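Local coordinates for protein thiazoline oxidase/subtilisin-like protease (Prochloron didemni, PDB 4H6X) that probably acts as a subtilisin-like serine protease in patellamide maturation, cleaving precursor peptides and joining their ends by transamidation into cyclic products, at residues Leu23-Ile33 with Ala285-Gln293; Pro153-Asp161 with Ile187-Cys195. One frame throughout, in Å; residues are numbered along the deposited sequence.

Contact 1: Leu23-Ile33 with Ala285-Gln293; sequences LHNQTLGDPQI and ALLMSLQVQ
Leu286 spreads its two methyls under the segment that leads out of helix 20-26: CD1 lies obliquely against the His24 ring, and Leu286 CD2 presses against the peptide between Leu28 and Gly29, 3.5 Å from Gly29 N. Beside it Leu23, its CG anti to the backbone N (chi1 177°), touches both Leu286 CB and Leu287 CD2 with its CD2, while Leu23 CD1 meets Leu290 CD2 at 3.7 Å. Met336 of helix 332-340 also touches Leu23 and Leu287. Thr27 begins an ST turn, OG1 accepting from Gly29 N at 2.9 Å, and places CG2 against Leu286 O and Leu290 CD1. In the subtilisin-like alpha/beta fold, helix 273-293 carries at its start Ser274, probably the nucleophile of a Ser-His-Asp triad; the contact lies on its last turns, where the chain passes over them before entering strand 34-39 of the parallel sheet. Ser289 OG donates to Ala285 O at 2.7 Å, reaching it from the opposite face to Ser289 N, and takes a weak, bent bond from Asp30 N (2.9 Å, 123°). Asp30 OD1 closes an Asx turn with its anti lone pair on Gln32 N. Past this turn Ile33 CD1 touches both Met288 CB and Val292 CG2, 3.8 Å from each, and Gln32 NE2 comes to 3.5 Å from Val292 CG1.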
loop_
_atom_site.group_PDB
_atom_site.type_symbol
_atom_site.label_atom_id
_atom_site.label_comp_id
_atom_site.label_asym_id
_atom_site.label_seq_id
_atom_site.Cartn_x
_atom_site.Cartn_y
_atom_site.Cartn_z
ATOM N N LEU A 23 -7.438 16.911 1.458
ATOM C CA LEU A 23 -6.111 16.586 1.978
ATOM C C LEU A 23 -5.086 16.749 0.858
ATOM O O LEU A 23 -4.021 17.348 1.076
ATOM C CB LEU A 23 -6.075 15.189 2.614
ATOM C CG LEU A 23 -4.758 14.593 3.162
ATOM C CD1 LEU A 23 -4.022 15.495 4.155
ATOM C CD2 LEU A 23 -5.057 13.243 3.790
ATOM N N HIS A 24 -5.416 16.264 -0.347
ATOM C CA HIS A 24 -4.520 16.469 -1.513
ATOM C C HIS A 24 -4.254 17.954 -1.772
ATOM O O HIS A 24 -3.140 18.340 -2.146
ATOM C CB HIS A 24 -5.047 15.804 -2.788
ATOM C CG HIS A 24 -4.689 14.351 -2.919
ATOM N ND1 HIS A 24 -3.587 13.792 -2.309
ATOM C CD2 HIS A 24 -5.277 13.353 -3.617
ATOM C CE1 HIS A 24 -3.526 12.506 -2.609
ATOM N NE2 HIS A 24 -4.539 12.214 -3.401
ATOM N N ASN A 25 -5.271 18.785 -1.539
ATOM C CA ASN A 25 -5.115 20.235 -1.700
ATOM C C ASN A 25 -4.072 20.824 -0.775
ATOM O O ASN A 25 -3.497 21.864 -1.078
ATOM C CB ASN A 25 -6.452 20.956 -1.511
ATOM C CG ASN A 25 -7.414 20.689 -2.647
ATOM O OD1 ASN A 25 -7.028 20.138 -3.682
ATOM N ND2 ASN A 25 -8.670 21.069 -2.463
ATOM N N GLN A 26 -3.832 20.148 0.348
ATOM C CA GLN A 26 -2.860 20.599 1.349
ATOM C C GLN A 26 -1.475 19.951 1.185
ATOM O O GLN A 26 -0.447 20.613 1.376
ATOM C CB GLN A 26 -3.404 20.347 2.754
ATOM C CG GLN A 26 -4.765 20.982 2.994
ATOM C CD GLN A 26 -5.127 21.070 4.460
ATOM O OE1 GLN A 26 -4.342 21.542 5.275
ATOM N NE2 GLN A 26 -6.328 20.625 4.800
ATOM N N THR A 27 -1.454 18.657 0.839
ATOM C CA THR A 27 -0.194 17.936 0.608
ATOM C C THR A 27 -0.339 16.779 -0.402
ATOM O O THR A 27 -1.398 16.141 -0.497
ATOM C CB THR A 27 0.475 17.466 1.945
ATOM O OG1 THR A 27 1.794 16.952 1.693
ATOM C CG2 THR A 27 -0.353 16.411 2.675
ATOM N N LEU A 28 0.716 16.544 -1.178
ATOM C CA LEU A 28 0.833 15.302 -1.948
ATOM C C LEU A 28 1.949 14.443 -1.346
ATOM O O LEU A 28 2.402 13.478 -1.956
ATOM C CB LEU A 28 1.096 15.572 -3.437
ATOM C CG LEU A 28 0.033 16.288 -4.280
ATOM C CD1 LEU A 28 0.497 16.365 -5.729
ATOM C CD2 LEU A 28 -1.345 15.638 -4.191
ATOM N N GLY A 29 2.373 14.806 -0.139
ATOM C CA GLY A 29 3.390 14.068 0.597
ATOM C C GLY A 29 4.658 14.866 0.813
ATOM O O GLY A 29 4.871 15.913 0.188
ATOM N N ASP A 30 5.505 14.366 1.703
ATOM C CA ASP A 30 6.775 15.000 2.005
ATOM C C ASP A 30 7.901 13.969 1.953
ATOM O O ASP A 30 7.781 12.905 2.553
ATOM C CB ASP A 30 6.706 15.630 3.394
ATOM C CG ASP A 30 7.822 16.598 3.637
ATOM O OD1 ASP A 30 8.978 16.167 3.827
ATOM O OD2 ASP A 30 7.538 17.807 3.629
ATOM N N PRO A 31 9.002 14.282 1.237
ATOM C CA PRO A 31 10.141 13.360 1.110
ATOM C C PRO A 31 10.838 12.998 2.422
ATOM O O PRO A 31 11.708 12.127 2.420
ATOM C CB PRO A 31 11.117 14.113 0.174
ATOM C CG PRO A 31 10.632 15.522 0.151
ATOM C CD PRO A 31 9.147 15.438 0.332
ATOM N N GLN A 32 10.475 13.655 3.526
ATOM C CA GLN A 32 10.984 13.257 4.838
ATOM C C GLN A 32 10.207 12.050 5.385
ATOM O O GLN A 32 10.603 11.448 6.385
ATOM C CB GLN A 32 10.927 14.418 5.846
ATOM C CG GLN A 32 11.831 15.595 5.523
ATOM C CD GLN A 32 11.871 16.611 6.651
ATOM O OE1 GLN A 32 12.259 16.292 7.779
ATOM N NE2 GLN A 32 11.470 17.843 6.355
ATOM N N ILE A 33 9.092 11.713 4.741
ATOM C CA ILE A 33 8.307 10.544 5.139
ATOM C C ILE A 33 8.720 9.388 4.231
ATOM O O ILE A 33 8.546 9.461 3.003
ATOM C CB ILE A 33 6.777 10.797 5.037
ATOM C CG1 ILE A 33 6.352 11.989 5.919
ATOM C CG2 ILE A 33 5.987 9.537 5.397
ATOM C CD1 ILE A 33 6.791 11.882 7.364
ATOM N N ALA A 285 0.602 8.333 5.254
ATOM C CA ALA A 285 1.788 9.113 4.873
ATOM C C ALA A 285 1.469 10.599 4.610
ATOM O O ALA A 285 2.251 11.490 4.965
ATOM C CB ALA A 285 2.453 8.502 3.651
ATOM N N LEU A 286 0.339 10.860 3.964
ATOM C CA LEU A 286 -0.118 12.241 3.803
ATOM C C LEU A 286 -0.316 12.938 5.168
ATOM O O LEU A 286 0.080 14.098 5.352
ATOM C CB LEU A 286 -1.409 12.288 2.976
ATOM C CG LEU A 286 -1.380 11.942 1.473
ATOM C CD1 LEU A 286 -2.747 12.204 0.856
ATOM C CD2 LEU A 286 -0.313 12.701 0.693
ATOM N N LEU A 287 -0.909 12.232 6.126
ATOM C CA LEU A 287 -1.173 12.823 7.450
ATOM C C LEU A 287 0.125 13.092 8.191
ATOM O O LEU A 287 0.273 14.135 8.831
ATOM C CB LEU A 287 -2.122 11.956 8.283
ATOM C CG LEU A 287 -3.549 11.798 7.743
ATOM C CD1 LEU A 287 -4.303 10.707 8.501
ATOM C CD2 LEU A 287 -4.327 13.118 7.757
ATOM N N MET A 288 1.076 12.161 8.075
ATOM C CA MET A 288 2.426 12.372 8.578
ATOM C C MET A 288 3.132 13.523 7.850
ATOM O O MET A 288 3.860 14.297 8.476
ATOM C CB MET A 288 3.280 11.095 8.459
ATOM C CG MET A 288 2.834 9.922 9.307
ATOM S SD MET A 288 3.998 8.548 9.100
ATOM C CE MET A 288 3.290 7.392 10.273
ATOM N N SER A 289 2.935 13.633 6.539
ATOM C CA SER A 289 3.517 14.747 5.781
ATOM C C SER A 289 3.063 16.111 6.322
ATOM O O SER A 289 3.841 17.070 6.380
ATOM C CB SER A 289 3.172 14.617 4.298
ATOM O OG SER A 289 3.733 13.423 3.789
ATOM N N LEU A 290 1.805 16.170 6.733
ATOM C CA LEU A 290 1.200 17.381 7.283
ATOM C C LEU A 290 1.760 17.718 8.676
ATOM O O LEU A 290 1.893 18.889 9.028
ATOM C CB LEU A 290 -0.310 17.194 7.326
ATOM C CG LEU A 290 -1.230 18.333 6.917
ATOM C CD1 LEU A 290 -0.734 19.021 5.647
ATOM C CD2 LEU A 290 -2.626 17.760 6.737
ATOM N N GLN A 291 2.106 16.687 9.453
ATOM C CA GLN A 291 2.797 16.877 10.728
ATOM C C GLN A 291 4.135 17.573 10.502
ATOM O O GLN A 291 4.429 18.581 11.155
ATOM C CB GLN A 291 2.997 15.546 11.461
ATOM C CG GLN A 291 1.734 14.951 12.071
ATOM C CD GLN A 291 1.966 13.564 12.662
ATOM O OE1 GLN A 291 2.853 12.825 12.223
ATOM N NE2 GLN A 291 1.161 13.199 13.658
ATOM N N VAL A 292 4.925 17.042 9.564
ATOM C CA VAL A 292 6.197 17.649 9.139
ATOM C C VAL A 292 6.016 19.066 8.575
ATOM O O VAL A 292 6.824 19.951 8.864
ATOM C CB VAL A 292 6.944 16.770 8.099
ATOM C CG1 VAL A 292 8.247 17.428 7.658
ATOM C CG2 VAL A 292 7.237 15.397 8.671
ATOM N N GLN A 293 4.967 19.275 7.780
ATOM C CA GLN A 293 4.673 20.594 7.196
ATOM C C GLN A 293 4.440 21.662 8.266
ATOM O O GLN A 293 4.847 22.811 8.100
ATOM C CB GLN A 293 3.461 20.529 6.263
ATOM C CG GLN A 293 3.084 21.860 5.617
ATOM C CD GLN A 293 1.919 21.742 4.651
ATOM O OE1 GLN A 293 1.990 21.015 3.654
ATOM N NE2 GLN A 293 0.837 22.457 4.941
#

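Contact 2: Pro153-Asp161 with Ile187-Cys195; sequences PLNLARAID and ILVQAIKKC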
loop_
_atom_site.group_PDB
_atom_site.type_symbol
_atom_site.label_atom_id
_atom_site.label_comp_id
_atom_site.label_asym_id
_atom_site.label_seq_id
_atom_site.Cartn_x
_atom_site.Cartn_y
_atom_site.Cartn_z
ATOM N N PRO A 153 7.865 -16.094 8.444
ATOM C CA PRO A 153 7.790 -15.247 9.638
ATOM C C PRO A 153 9.175 -14.777 10.043
ATOM O O PRO A 153 9.355 -13.588 10.350
ATOM C CB PRO A 153 7.211 -16.178 10.715
ATOM C CG PRO A 153 6.802 -17.429 10.005
ATOM C CD PRO A 153 7.652 -17.509 8.771
ATOM N N LEU A 154 10.146 -15.693 10.023
ATOM C CA LEU A 154 11.545 -15.323 10.209
ATOM C C LEU A 154 12.011 -14.316 9.153
ATOM O O LEU A 154 12.616 -13.294 9.487
ATOM C CB LEU A 154 12.448 -16.551 10.196
ATOM C CG LEU A 154 13.961 -16.336 10.072
ATOM C CD1 LEU A 154 14.499 -15.385 11.136
ATOM C CD2 LEU A 154 14.676 -17.681 10.134
ATOM N N ASN A 155 11.731 -14.608 7.886
ATOM C CA ASN A 155 12.116 -13.713 6.809
ATOM C C ASN A 155 11.430 -12.354 6.924
ATOM O O ASN A 155 12.051 -11.319 6.676
ATOM C CB ASN A 155 11.823 -14.336 5.447
ATOM C CG ASN A 155 12.321 -13.481 4.307
ATOM O OD1 ASN A 155 13.522 -13.211 4.197
ATOM N ND2 ASN A 155 11.400 -13.031 3.452
ATOM N N LEU A 156 10.158 -12.356 7.308
ATOM C CA LEU A 156 9.434 -11.109 7.470
ATOM C C LEU A 156 10.013 -10.301 8.639
ATOM O O LEU A 156 10.181 -9.089 8.538
ATOM C CB LEU A 156 7.935 -11.358 7.622
ATOM C CG LEU A 156 7.017 -10.135 7.724
ATOM C CD1 LEU A 156 7.253 -9.067 6.644
ATOM C CD2 LEU A 156 5.574 -10.626 7.689
ATOM N N ALA A 157 10.339 -10.987 9.733
ATOM C CA ALA A 157 10.988 -10.339 10.881
ATOM C C ALA A 157 12.303 -9.668 10.466
ATOM O O ALA A 157 12.563 -8.520 10.802
ATOM C CB ALA A 157 11.237 -11.350 11.994
ATOM N N ARG A 158 13.131 -10.410 9.742
ATOM C CA ARG A 158 14.393 -9.866 9.232
ATOM C C ARG A 158 14.157 -8.647 8.316
ATOM O O ARG A 158 14.881 -7.653 8.390
ATOM C CB ARG A 158 15.167 -10.967 8.508
ATOM C CG ARG A 158 15.568 -12.122 9.424
ATOM C CD ARG A 158 16.371 -13.179 8.664
ATOM N NE ARG A 158 17.757 -12.759 8.399
ATOM C CZ ARG A 158 18.681 -13.535 7.817
ATOM N NH1 ARG A 158 18.375 -14.774 7.407
ATOM N NH2 ARG A 158 19.916 -13.075 7.648
ATOM N N ALA A 159 13.158 -8.746 7.444
ATOM C CA ALA A 159 12.786 -7.621 6.574
ATOM C C ALA A 159 12.380 -6.359 7.360
ATOM O O ALA A 159 12.750 -5.241 6.995
ATOM C CB ALA A 159 11.683 -8.041 5.619
ATOM N N ILE A 160 11.592 -6.552 8.415
ATOM C CA ILE A 160 11.124 -5.440 9.255
ATOM C C ILE A 160 12.315 -4.771 9.967
ATOM O O ILE A 160 12.418 -3.543 9.944
ATOM C CB ILE A 160 10.000 -5.897 10.217
ATOM C CG1 ILE A 160 8.707 -6.119 9.422
ATOM C CG2 ILE A 160 9.745 -4.879 11.341
ATOM C CD1 ILE A 160 7.660 -6.946 10.163
ATOM N N ASP A 161 13.228 -5.574 10.548
ATOM C CA ASP A 161 14.423 -5.012 11.205
ATOM C C ASP A 161 15.201 -4.193 10.209
ATOM O O ASP A 161 15.692 -3.127 10.554
ATOM C CB ASP A 161 15.361 -6.089 11.798
ATOM C CG ASP A 161 14.798 -6.736 13.040
ATOM O OD1 ASP A 161 14.058 -6.052 13.781
ATOM O OD2 ASP A 161 15.075 -7.934 13.260
ATOM N N ILE A 187 9.580 -14.314 16.830
ATOM C CA ILE A 187 10.537 -13.344 16.283
ATOM C C ILE A 187 9.785 -12.212 15.559
ATOM O O ILE A 187 10.183 -11.041 15.629
ATOM C CB ILE A 187 11.599 -14.030 15.367
ATOM C CG1 ILE A 187 12.665 -13.039 14.891
ATOM C CG2 ILE A 187 10.963 -14.734 14.173
ATOM C CD1 ILE A 187 13.959 -13.124 15.671
ATOM N N LEU A 188 8.682 -12.569 14.901
ATOM C CA LEU A 188 7.877 -11.621 14.146
ATOM C C LEU A 188 7.084 -10.714 15.083
ATOM O O LEU A 188 7.079 -9.496 14.900
ATOM C CB LEU A 188 6.970 -12.336 13.128
ATOM C CG LEU A 188 6.067 -11.433 12.269
ATOM C CD1 LEU A 188 6.877 -10.336 11.583
ATOM C CD2 LEU A 188 5.301 -12.256 11.235
ATOM N N VAL A 189 6.446 -11.312 16.092
ATOM C CA VAL A 189 5.751 -10.563 17.156
ATOM C C VAL A 189 6.654 -9.488 17.773
ATOM O O VAL A 189 6.245 -8.335 17.916
ATOM C CB VAL A 189 5.182 -11.522 18.251
ATOM C CG1 VAL A 189 4.490 -10.752 19.370
ATOM C CG2 VAL A 189 4.209 -12.515 17.634
ATOM N N GLN A 190 7.892 -9.848 18.105
ATOM C CA GLN A 190 8.832 -8.881 18.699
ATOM C C GLN A 190 9.238 -7.781 17.726
ATOM O O GLN A 190 9.406 -6.646 18.134
ATOM C CB GLN A 190 10.100 -9.563 19.226
ATOM C CG GLN A 190 9.869 -10.489 20.409
ATOM C CD GLN A 190 11.169 -10.953 21.044
ATOM O OE1 GLN A 190 12.087 -10.154 21.277
ATOM N NE2 GLN A 190 11.255 -12.252 21.331
ATOM N N ALA A 191 9.436 -8.128 16.453
ATOM C CA ALA A 191 9.771 -7.131 15.434
ATOM C C ALA A 191 8.629 -6.126 15.253
ATOM O O ALA A 191 8.869 -4.940 15.037
ATOM C CB ALA A 191 10.092 -7.805 14.105
ATOM N N ILE A 192 7.394 -6.617 15.325
ATOM C CA ILE A 192 6.216 -5.755 15.195
ATOM C C ILE A 192 6.168 -4.799 16.384
ATOM O O ILE A 192 5.941 -3.605 16.205
ATOM C CB ILE A 192 4.891 -6.555 15.124
ATOM C CG1 ILE A 192 4.857 -7.511 13.911
ATOM C CG2 ILE A 192 3.694 -5.606 15.084
ATOM C CD1 ILE A 192 4.731 -6.824 12.571
ATOM N N LYS A 193 6.402 -5.325 17.589
ATOM C CA LYS A 193 6.453 -4.491 18.798
ATOM C C LYS A 193 7.547 -3.429 18.731
ATOM O O LYS A 193 7.325 -2.288 19.138
ATOM C CB LYS A 193 6.626 -5.337 20.063
ATOM C CG LYS A 193 6.429 -4.532 21.335
ATOM C CD LYS A 193 6.765 -5.338 22.580
ATOM C CE LYS A 193 6.493 -4.533 23.845
ATOM N NZ LYS A 193 7.339 -3.308 23.914
ATOM N N LYS A 194 8.718 -3.797 18.212
ATOM C CA LYS A 194 9.809 -2.832 18.049
ATOM C C LYS A 194 9.421 -1.646 17.148
ATOM O O LYS A 194 9.861 -0.516 17.383
ATOM C CB LYS A 194 11.094 -3.524 17.546
ATOM C CG LYS A 194 12.292 -2.588 17.397
ATOM C CD LYS A 194 13.623 -3.331 17.305
ATOM C CE LYS A 194 14.808 -2.382 17.477
ATOM N NZ LYS A 194 16.130 -3.061 17.300
ATOM N N CYS A 195 8.617 -1.909 16.115
ATOM C CA CYS A 195 8.092 -0.834 15.270
ATOM C C CYS A 195 7.272 0.144 16.123
ATOM O O CYS A 195 7.541 1.343 16.128
ATOM C CB CYS A 195 7.242 -1.396 14.125
ATOM S SG CYS A 195 8.193 -2.290 12.867
HETATM O O HOH W 1 15.625 -4.050 14.740
#
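A water clasps the solvent-facing edge of the two helices, donating a hydrogen bond to Asp161 OD1 at 2.7 Å and accepting one from Lys194 NZ at 2.8 Å. Asp161 OD1 and Lys194 NZ themselves stay 5.1 Å apart, so their attraction is probably relayed through this water. Helices 154-165 and 187-197 lie on the same side of the parallel sheet of the subtilisin-like alpha/beta fold, each followed by a strand, 170-173 and 201-205; they run nearly parallel, the axes of their segments 154-161 and 187-195 22° apart and 8.5 Å at closest approach. The small side chains of Ala157 and Ala191, both directed at the partner helix, probably allow this nearness. Ala157 CB meets Ile187 CG1 at 3.6 Å, and Ile187 CG2 reaches over to Leu154 CA.

On the sheet side the filling is branched and apolar. Leu188, with CG anti to its backbone N (chi1 180°), touches Leu156 CG and Ile160 CD1 with its CD1, both lying on the same side of that methyl, while its CD2 lies by Leu156 CD2 and its CB packs on Pro153 O. Ile160 is a knob in a hole made by Leu188, Ala191, Ile192 and Cys195. Ile38 of strand 34-39 and Ile171 of strand 170-173 also touch Ile160, tying the helix pair to the sheet. The knob's two branches divide the hole: CD1 touches Leu188 CD1 and Ile192 CD1, and on the other branch Ile160 CG2 touches Ala191 CB and comes within 3.4 Å of Cys195 SG.

Both contacts are partly buried and lie well out from the centre of the chain, with contact 1 having the larger share of buried residues. The centres of contact 1 and contact 2 are about 27 Å apart and the two do not touch; contact 2 is nested within the chain loop that contact 1 closes. Strands 34-39 and 170-173 connect them: contact 1 leads into the first and packs against the second, while helix 154-165 of contact 2 touches both and helix 187-197 touches the second. Contact 1 sets an irregular connection on the end of a long helix and mixes leucine packing with turn and serine bonds. Contact 2 pairs two regular helices through methyl groups, with a water bridge between charged side chains at its exposed rim.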